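Local coordinates for MexT protein (PDB 6L33) that is the regulatory domain of a LysR-type transcriptional activator of MexEF-OprN efflux pump expression, a protein that probably binds DNA, at residues B[11-22]-B[57-65]. Residues are numbered along the deposited sequence; the frame is centred on the assembly and turned at random.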
loop_
_atom_site.group_PDB
_atom_site.type_symbol
_atom_site.label_atom_id
_atom_site.label_comp_id
_atom_site.label_asym_id
_atom_site.label_seq_id
_atom_site.Cartn_x
_atom_site.Cartn_y
_atom_site.Cartn_z
ATOM N N ARG B 11 -1.535 18.193 -0.860
ATOM C CA ARG B 11 -0.809 16.947 -1.076
ATOM C C ARG B 11 -0.065 16.593 0.202
ATOM O O ARG B 11 0.802 17.352 0.651
ATOM C CB ARG B 11 0.155 17.074 -2.258
ATOM C CG ARG B 11 -0.546 17.256 -3.598
ATOM C CD ARG B 11 0.385 17.810 -4.667
ATOM N NE ARG B 11 -0.322 18.051 -5.924
ATOM C CZ ARG B 11 -0.932 19.192 -6.235
ATOM N NH1 ARG B 11 -1.553 19.319 -7.401
ATOM N NH2 ARG B 11 -0.918 20.209 -5.383
ATOM N N ILE B 12 -0.414 15.450 0.792
ATOM C CA ILE B 12 0.189 14.991 2.036
ATOM C C ILE B 12 0.673 13.560 1.853
ATOM O O ILE B 12 0.203 12.822 0.983
ATOM C CB ILE B 12 -0.788 15.077 3.232
ATOM C CG1 ILE B 12 -1.885 14.020 3.105
ATOM C CG2 ILE B 12 -1.397 16.466 3.337
ATOM C CD1 ILE B 12 -2.840 13.990 4.286
ATOM N N GLY B 13 1.632 13.174 2.690
ATOM C CA GLY B 13 2.173 11.825 2.696
ATOM C C GLY B 13 1.825 11.123 3.999
ATOM O O GLY B 13 1.943 11.705 5.077
ATOM N N LEU B 14 1.388 9.872 3.883
ATOM C CA LEU B 14 0.957 9.130 5.057
ATOM C C LEU B 14 1.525 7.722 5.025
ATOM O O LEU B 14 1.522 7.064 3.981
ATOM C CB LEU B 14 -0.575 9.062 5.153
ATOM C CG LEU B 14 -1.340 10.355 5.438
ATOM C CD1 LEU B 14 -2.832 10.068 5.516
ATOM C CD2 LEU B 14 -0.847 11.027 6.717
ATOM N N SER B 15 2.017 7.274 6.176
ATOM C CA SER B 15 2.332 5.865 6.352
ATOM C C SER B 15 1.061 5.040 6.195
ATOM O O SER B 15 -0.042 5.497 6.510
ATOM C CB SER B 15 2.964 5.632 7.726
ATOM O OG SER B 15 3.225 4.259 7.945
ATOM N N ASP B 16 1.214 3.816 5.685
ATOM C CA ASP B 16 0.034 3.040 5.314
ATOM C C ASP B 16 -0.786 2.633 6.534
ATOM O O ASP B 16 -2.009 2.490 6.433
ATOM C CB ASP B 16 0.439 1.817 4.485
ATOM C CG ASP B 16 1.013 0.693 5.323
ATOM O OD1 ASP B 16 2.194 0.779 5.715
ATOM O OD2 ASP B 16 0.285 -0.290 5.573
ATOM N N ASP B 17 -0.148 2.466 7.693
ATOM C CA ASP B 17 -0.912 2.170 8.901
ATOM C C ASP B 17 -1.599 3.417 9.447
ATOM O O ASP B 17 -2.761 3.353 9.864
ATOM C CB ASP B 17 -0.006 1.538 9.962
ATOM C CG ASP B 17 1.259 2.340 10.212
ATOM O OD1 ASP B 17 1.492 3.330 9.489
ATOM O OD2 ASP B 17 2.024 1.976 11.132
ATOM N N VAL B 18 -0.904 4.560 9.437
ATOM C CA VAL B 18 -1.487 5.811 9.920
ATOM C C VAL B 18 -2.728 6.178 9.119
ATOM O O VAL B 18 -3.689 6.739 9.662
ATOM C CB VAL B 18 -0.433 6.937 9.871
ATOM C CG1 VAL B 18 -1.064 8.289 10.193
ATOM C CG2 VAL B 18 0.710 6.637 10.825
ATOM N N GLU B 19 -2.739 5.850 7.826
ATOM C CA GLU B 19 -3.856 6.205 6.957
ATOM C C GLU B 19 -5.180 5.628 7.451
ATOM O O GLU B 19 -6.234 6.241 7.252
ATOM C CB GLU B 19 -3.557 5.731 5.533
ATOM C CG GLU B 19 -4.694 5.901 4.554
ATOM C CD GLU B 19 -4.206 6.056 3.130
ATOM O OE1 GLU B 19 -5.037 5.969 2.201
ATOM O OE2 GLU B 19 -2.989 6.263 2.942
ATOM N N PHE B 20 -5.151 4.466 8.107
ATOM C CA PHE B 20 -6.394 3.825 8.527
ATOM C C PHE B 20 -7.112 4.642 9.596
ATOM O O PHE B 20 -8.327 4.853 9.517
ATOM C CB PHE B 20 -6.111 2.410 9.033
ATOM C CG PHE B 20 -5.859 1.420 7.936
ATOM C CD1 PHE B 20 -6.915 0.817 7.272
ATOM C CD2 PHE B 20 -4.566 1.095 7.566
ATOM C CE1 PHE B 20 -6.683 -0.095 6.258
ATOM C CE2 PHE B 20 -4.328 0.187 6.554
ATOM C CZ PHE B 20 -5.388 -0.411 5.899
ATOM N N GLY B 21 -6.379 5.110 10.602
ATOM C CA GLY B 21 -6.994 5.827 11.700
ATOM C C GLY B 21 -7.135 7.319 11.480
ATOM O O GLY B 21 -8.136 7.916 11.883
ATOM N N LEU B 22 -6.141 7.932 10.834
ATOM C CA LEU B 22 -6.111 9.386 10.710
ATOM C C LEU B 22 -7.061 9.887 9.629
ATOM O O LEU B 22 -7.745 10.900 9.821
ATOM C CB LEU B 22 -4.681 9.849 10.415
ATOM C CG LEU B 22 -4.356 11.345 10.328
ATOM C CD1 LEU B 22 -2.924 11.582 10.778
ATOM C CD2 LEU B 22 -4.556 11.893 8.923
ATOM N N GLU B 57 6.399 16.716 -3.763
ATOM C CA GLU B 57 5.256 15.825 -3.944
ATOM C C GLU B 57 4.255 15.947 -2.804
ATOM O O GLU B 57 3.061 15.691 -2.999
ATOM C CB GLU B 57 5.735 14.379 -4.072
ATOM C CG GLU B 57 6.387 14.060 -5.405
ATOM C CD GLU B 57 7.034 12.690 -5.424
ATOM O OE1 GLU B 57 8.137 12.545 -4.854
ATOM O OE2 GLU B 57 6.439 11.758 -6.005
ATOM N N ILE B 58 4.717 16.311 -1.608
ATOM C CA ILE B 58 3.848 16.555 -0.467
ATOM C C ILE B 58 4.311 17.834 0.212
ATOM O O ILE B 58 5.466 18.247 0.093
ATOM C CB ILE B 58 3.840 15.384 0.549
ATOM C CG1 ILE B 58 5.205 15.252 1.236
ATOM C CG2 ILE B 58 3.432 14.079 -0.127
ATOM C CD1 ILE B 58 5.253 14.179 2.316
ATOM N N SER B 59 3.385 18.475 0.920
ATOM C CA SER B 59 3.743 19.599 1.773
ATOM C C SER B 59 3.977 19.182 3.214
ATOM O O SER B 59 4.717 19.856 3.934
ATOM C CB SER B 59 2.652 20.674 1.730
ATOM O OG SER B 59 1.466 20.220 2.357
ATOM N N VAL B 60 3.370 18.077 3.639
ATOM C CA VAL B 60 3.503 17.582 5.001
ATOM C C VAL B 60 3.287 16.078 4.965
ATOM O O VAL B 60 2.558 15.558 4.116
ATOM C CB VAL B 60 2.506 18.282 5.955
ATOM C CG1 VAL B 60 1.076 18.030 5.510
ATOM C CG2 VAL B 60 2.717 17.838 7.399
ATOM N N GLY B 61 3.944 15.376 5.874
ATOM C CA GLY B 61 3.782 13.940 5.976
ATOM C C GLY B 61 3.664 13.510 7.420
ATOM O O GLY B 61 4.246 14.114 8.322
ATOM N N VAL B 62 2.882 12.456 7.629
ATOM C CA VAL B 62 2.785 11.779 8.916
ATOM C C VAL B 62 3.241 10.348 8.684
ATOM O O VAL B 62 2.511 9.540 8.096
ATOM C CB VAL B 62 1.369 11.830 9.501
ATOM C CG1 VAL B 62 1.354 11.216 10.895
ATOM C CG2 VAL B 62 0.871 13.264 9.540
ATOM N N SER B 63 4.444 10.035 9.152
ATOM C CA SER B 63 5.121 8.803 8.787
ATOM C C SER B 63 6.124 8.460 9.875
ATOM O O SER B 63 6.473 9.301 10.708
ATOM C CB SER B 63 5.833 8.949 7.435
ATOM O OG SER B 63 6.352 7.712 6.981
ATOM N N TYR B 64 6.575 7.210 9.864
ATOM C CA TYR B 64 7.830 6.898 10.527
ATOM C C TYR B 64 8.948 7.636 9.806
ATOM O O TYR B 64 8.989 7.680 8.574
ATOM C CB TYR B 64 8.086 5.392 10.524
ATOM C CG TYR B 64 6.968 4.601 11.155
ATOM C CD1 TYR B 64 6.842 4.521 12.537
ATOM C CD2 TYR B 64 6.028 3.950 10.370
ATOM C CE1 TYR B 64 5.815 3.804 13.118
ATOM C CE2 TYR B 64 4.999 3.233 10.940
ATOM C CZ TYR B 64 4.898 3.161 12.314
ATOM O OH TYR B 64 3.870 2.444 12.883
ATOM N N THR B 65 9.836 8.255 10.573
ATOM C CA THR B 65 10.894 9.070 9.996
ATOM C C THR B 65 12.226 8.711 10.629
ATOM O O THR B 65 12.300 8.420 11.827
ATOM C CB THR B 65 10.622 10.568 10.186
ATOM O OG1 THR B 65 10.518 10.859 11.585
ATOM C CG2 THR B 65 9.332 10.977 9.485
#
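Gly-13 joins strand 9-14 to the neighbouring parallel strand 60-62 through both its N-H and its C=O: its N donates to Val-60 O at 2.9 Å, and its O receives Val-62 N. Ser-59 N to Arg-11 O and Ser-15 N to Val-62 O extend this ladder at its two ends. The CA atoms of Gly-13 and Gly-61 are only 4.2 Å apart, and Ile-58 fills the face beside them. The CB of Ile-58 lies near Arg-11 O, its CG2 rests 3.4 Å from Ile-12 C, and its CD1 reaches across to Gly-13 CA at 3.9 Å. A chi1 of 67° tucks CG1 in between the two backbone arms and sends CD1 over the bare glycine backbone; the side chain also touches Met-49, Leu-52 and Leu-53 of helix 49-55.

On the opposite face, Ile-12 and Val-60 run side by side, as do Leu-14 and Val-62, where Leu-14 CD2 meets Val-62 CB at 3.6 Å. Val-62 CG1 meets Val-18 CG1, which leads into helix 18-33, and lies 4.3 Å from Leu-22 CD1, so strand and helix share one apolar layer.

Farther along both segments the contact turns polar. Tyr-64 OH donates to Asp-17 OD2 at 2.6 Å, nearly along the C-O axis, with the carboxylate turned 40° from the ring plane. Ser-15 OG donates to the other oxygen, OD1, on its syn side but 31° out of the carboxylate plane, and Tyr-156 of helix 155-164 packs against both Asp-17 and Tyr-64. This strand-turn-helix unit belongs to the periplasmic-binding-protein-like fold of LysR regulatory domains. Two hydroxyl donors, one on each carboxylate oxygen, fix the rotation of the buried Asp-17 side chain and would be expected to stabilise its negative charge.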